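Local coordinates for HTH cro/C1-type domain-containing protein (Thermotoga maritima, PDB 2WUS), which may bind DNA, as its helix-turn-helix family suggests; this chain is the helix-turn-helix part of the membrane protein RodZ, at residues C[10-15]-C[60-65]. Numbering follows the deposited sequence.
Sequences ETFRKK and RYSEFL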
ATOM      1  N   GLU C  10       5.618 -12.147 -29.817  1.00 39.24           N
ATOM      2  CA  GLU C  10       5.269 -12.282 -31.222  1.00 42.99           C
ATOM      3  C   GLU C  10       4.084 -11.399 -31.553  1.00 40.98           C
ATOM      4  O   GLU C  10       4.014 -10.836 -32.635  1.00 48.96           O
ATOM      5  CB  GLU C  10       4.939 -13.725 -31.559  1.00 56.32           C
ATOM      6  CG  GLU C  10       5.617 -14.260 -32.801  1.00 69.91           C
ATOM      7  CD  GLU C  10       5.319 -15.741 -33.001  1.00 89.72           C
ATOM      8  OE1 GLU C  10       4.128 -16.101 -33.159  1.00 87.66           O
ATOM      9  OE2 GLU C  10       6.273 -16.550 -32.987  1.00 99.69           O
ATOM     10  N   THR C  11       3.147 -11.273 -30.623  1.00 33.99           N
ATOM     11  CA  THR C  11       1.982 -10.442 -30.883  1.00 33.92           C
ATOM     12  C   THR C  11       2.384  -8.980 -30.856  1.00 28.45           C
ATOM     13  O   THR C  11       1.913  -8.181 -31.673  1.00 27.09           O
ATOM     14  CB  THR C  11       0.841 -10.697 -29.879  1.00 42.14           C
ATOM     15  OG1 THR C  11       0.581 -12.100 -29.800  1.00 43.99           O
ATOM     16  CG2 THR C  11      -0.435  -9.983 -30.318  1.00 45.09           C
ATOM     17  N   PHE C  12       3.254  -8.641 -29.907  1.00 25.27           N
ATOM     18  CA  PHE C  12       3.790  -7.288 -29.779  1.00 27.26           C
ATOM     19  C   PHE C  12       4.514  -6.872 -31.045  1.00 24.51           C
ATOM     20  O   PHE C  12       4.198  -5.830 -31.628  1.00 24.19           O
ATOM     21  CB  PHE C  12       4.771  -7.187 -28.607  1.00 40.28           C
ATOM     22  CG  PHE C  12       4.117  -6.994 -27.271  1.00 45.94           C
ATOM     23  CD1 PHE C  12       3.261  -5.929 -27.050  1.00 42.23           C
ATOM     24  CD2 PHE C  12       4.380  -7.869 -26.224  1.00 45.65           C
ATOM     25  CE1 PHE C  12       2.667  -5.747 -25.822  1.00 41.68           C
ATOM     26  CE2 PHE C  12       3.790  -7.691 -24.998  1.00 39.73           C
ATOM     27  CZ  PHE C  12       2.930  -6.627 -24.795  1.00 38.66           C
ATOM     28  N   ARG C  13       5.496  -7.679 -31.455  1.00 18.79           N
ATOM     29  CA  ARG C  13       6.268  -7.376 -32.653  1.00 28.90           C
ATOM     30  C   ARG C  13       5.303  -7.144 -33.791  1.00 32.62           C
ATOM     31  O   ARG C  13       5.339  -6.099 -34.437  1.00 30.69           O
ATOM     32  CB  ARG C  13       7.241  -8.506 -33.005  1.00 36.31           C
ATOM     33  CG  ARG C  13       7.873  -8.406 -34.404  1.00 33.69           C
ATOM     34  CD  ARG C  13       9.163  -9.244 -34.531  1.00 48.98           C
ATOM     35  NE  ARG C  13      10.369  -8.464 -34.214  1.00 68.90           N
ATOM     36  CZ  ARG C  13      11.563  -8.975 -33.899  1.00 72.16           C
ATOM     37  NH1 ARG C  13      12.579  -8.159 -33.634  1.00 75.51           N
ATOM     38  NH2 ARG C  13      11.752 -10.290 -33.839  1.00 64.03           N
ATOM     39  N   LYS C  14       4.412  -8.111 -33.997  1.00 31.25           N
ATOM     40  CA  LYS C  14       3.477  -8.082 -35.118  1.00 42.32           C
ATOM     41  C   LYS C  14       2.584  -6.849 -35.109  1.00 43.64           C
ATOM     42  O   LYS C  14       2.272  -6.288 -36.166  1.00 44.42           O
ATOM     43  CB  LYS C  14       2.625  -9.355 -35.150  1.00 55.23           C
ATOM     44  CG  LYS C  14       1.504  -9.325 -36.179  1.00 71.18           C
ATOM     45  CD  LYS C  14       0.705 -10.620 -36.166  1.00 81.19           C
ATOM     46  CE  LYS C  14      -0.513 -10.538 -37.079  1.00 83.71           C
ATOM     47  NZ  LYS C  14      -1.362 -11.764 -36.974  1.00 84.79           N
ATOM     48  N   LYS C  15       2.178  -6.428 -33.916  1.00 37.30           N
ATOM     49  CA  LYS C  15       1.249  -5.314 -33.789  1.00 38.29           C
ATOM     50  C   LYS C  15       1.959  -3.975 -33.927  1.00 39.09           C
ATOM     51  O   LYS C  15       1.359  -2.977 -34.330  1.00 36.12           O
ATOM     52  CB  LYS C  15       0.525  -5.382 -32.449  1.00 36.14           C
ATOM     53  CG  LYS C  15      -0.921  -4.966 -32.519  1.00 29.95           C
ATOM     54  CD  LYS C  15      -1.078  -3.488 -32.729  1.00 28.77           C
ATOM     55  CE  LYS C  15      -2.309  -3.212 -33.580  1.00 45.62           C
ATOM     56  NZ  LYS C  15      -3.472  -4.069 -33.202  1.00 51.72           N
ATOM     57  N   ARG C  60       2.227  -1.310 -20.264  1.00 15.35           N
ATOM     58  CA  ARG C  60       2.551  -0.096 -21.015  1.00 13.06           C
ATOM     59  C   ARG C  60       2.676  -0.244 -22.518  1.00 15.56           C
ATOM     60  O   ARG C  60       2.159   0.575 -23.269  1.00 23.85           O
ATOM     61  CB  ARG C  60       3.834   0.488 -20.472  1.00  4.78           C
ATOM     62  CG  ARG C  60       3.654   1.036 -19.106  1.00  4.64           C
ATOM     63  CD  ARG C  60       4.632   2.133 -18.860  1.00 11.49           C
ATOM     64  NE  ARG C  60       5.643   1.659 -17.941  1.00 13.52           N
ATOM     65  CZ  ARG C  60       6.922   1.984 -18.019  1.00 18.81           C
ATOM     66  NH1 ARG C  60       7.769   1.501 -17.128  1.00 26.84           N
ATOM     67  NH2 ARG C  60       7.347   2.787 -18.988  1.00 21.54           N
ATOM     68  N   TYR C  61       3.406  -1.266 -22.942  1.00 14.24           N
ATOM     69  CA  TYR C  61       3.517  -1.618 -24.346  1.00 18.15           C
ATOM     70  C   TYR C  61       2.131  -1.849 -24.901  1.00 16.11           C
ATOM     71  O   TYR C  61       1.731  -1.216 -25.864  1.00 22.99           O
ATOM     72  CB  TYR C  61       4.313  -2.905 -24.496  1.00 25.51           C
ATOM     73  CG  TYR C  61       5.176  -2.970 -25.731  1.00 27.62           C
ATOM     74  CD1 TYR C  61       5.287  -1.884 -26.588  1.00 25.32           C
ATOM     75  CD2 TYR C  61       5.897  -4.121 -26.031  1.00 23.28           C
ATOM     76  CE1 TYR C  61       6.088  -1.950 -27.708  1.00 28.26           C
ATOM     77  CE2 TYR C  61       6.698  -4.195 -27.137  1.00 24.44           C
ATOM     78  CZ  TYR C  61       6.794  -3.109 -27.975  1.00 35.86           C
ATOM     79  OH  TYR C  61       7.600  -3.195 -29.091  1.00 51.12           O
ATOM     80  N   SER C  62       1.398  -2.760 -24.277  1.00 12.93           N
ATOM     81  CA  SER C  62       0.053  -3.103 -24.727  1.00 16.00           C
ATOM     82  C   SER C  62      -0.873  -1.901 -24.857  1.00 15.97           C
ATOM     83  O   SER C  62      -1.700  -1.863 -25.751  1.00 26.94           O
ATOM     84  CB  SER C  62      -0.572  -4.112 -23.776  1.00 17.89           C
ATOM     85  OG  SER C  62       0.269  -5.236 -23.643  1.00 29.04           O
ATOM     86  N   GLU C  63      -0.751  -0.943 -23.947  1.00 15.62           N
ATOM     87  CA  GLU C  63      -1.583   0.251 -23.968  1.00 24.40           C
ATOM     88  C   GLU C  63      -1.162   1.167 -25.105  1.00 30.84           C
ATOM     89  O   GLU C  63      -1.993   1.856 -25.692  1.00 33.65           O
ATOM     90  CB  GLU C  63      -1.462   1.010 -22.647  1.00 40.85           C
ATOM     91  CG  GLU C  63      -2.195   0.381 -21.457  1.00 57.98           C
ATOM     92  CD  GLU C  63      -2.164   1.276 -20.214  1.00 72.81           C
ATOM     93  OE1 GLU C  63      -2.455   0.780 -19.102  1.00 75.36           O
ATOM     94  OE2 GLU C  63      -1.843   2.479 -20.353  1.00 78.40           O
ATOM     95  N   PHE C  64       0.139   1.172 -25.394  1.00 28.65           N
ATOM     96  CA  PHE C  64       0.714   1.948 -26.491  1.00 28.34           C
ATOM     97  C   PHE C  64       0.279   1.449 -27.873  1.00 30.99           C
ATOM     98  O   PHE C  64       0.013   2.245 -28.769  1.00 30.56           O
ATOM     99  CB  PHE C  64       2.239   1.935 -26.399  1.00 26.40           C
ATOM    100  CG  PHE C  64       2.926   2.470 -27.621  1.00 25.69           C
ATOM    101  CD1 PHE C  64       2.757   3.797 -28.007  1.00  6.06           C
ATOM    102  CD2 PHE C  64       3.748   1.650 -28.382  1.00 19.98           C
ATOM    103  CE1 PHE C  64       3.378   4.288 -29.126  1.00  6.07           C
ATOM    104  CE2 PHE C  64       4.383   2.140 -29.515  1.00 16.65           C
ATOM    105  CZ  PHE C  64       4.198   3.460 -29.883  1.00 25.00           C
ATOM    106  N   LEU C  65       0.244   0.130 -28.039  1.00 33.36           N
ATOM    107  CA  LEU C  65      -0.309  -0.508 -29.228  1.00 31.31           C
ATOM    108  C   LEU C  65      -1.800  -0.743 -28.984  1.00 38.43           C
ATOM    109  O   LEU C  65      -2.313  -0.423 -27.921  1.00 53.00           O
ATOM    110  CB  LEU C  65       0.419  -1.823 -29.498  1.00 25.90           C
ATOM    111  CG  LEU C  65       1.954  -1.726 -29.519  1.00 25.76           C
ATOM    112  CD1 LEU C  65       2.604  -3.099 -29.640  1.00  7.44           C
ATOM    113  CD2 LEU C  65       2.450  -0.810 -30.622  1.00  7.30           C
TER
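Phe12 and Tyr61 form an offset stack between helices 3-17 and 51-64, their ring centroids 4.6 Å apart and their planes only 19° from parallel. The rings are displaced: Tyr61 CD2 sits over one face of Phe12 toward the rim, 3.4 Å from Phe12 CD1, while Tyr61 CB approaches Phe12 CE1. Phe12 CB points toward helix 51-64, and chi1 of -82° puts CG beside the backbone N, anti to the carbonyl carbon. The ring edge meets two further groups, Ser62 OG, 3.2 Å from Phe12 CZ, and Leu65 CD1, 3.9 Å from Phe12 CD1. The serine hydroxyl is hydrogen-bonded to Ile58 O. Tyr61 OH bonds to Glu41 OE1, tying the stack to helix 34-42. Leu65 CD1 lies over the Tyr61 ring toward its rim, on the same side as Phe12. Beyond it, Lys15 and Leu65 run past each other in opposite directions; the bent lysine chain ends in a salt bridge to Glu66. An alanine in place of Phe12 would probably leave the Tyr61 ring without its stacking partner and open a gap between it, Ser62 and Leu65. Such packing of helix 3-17 on helix 51-64 belongs to the buried core of the five-helix Cro/C1-type helix-turn-helix domain.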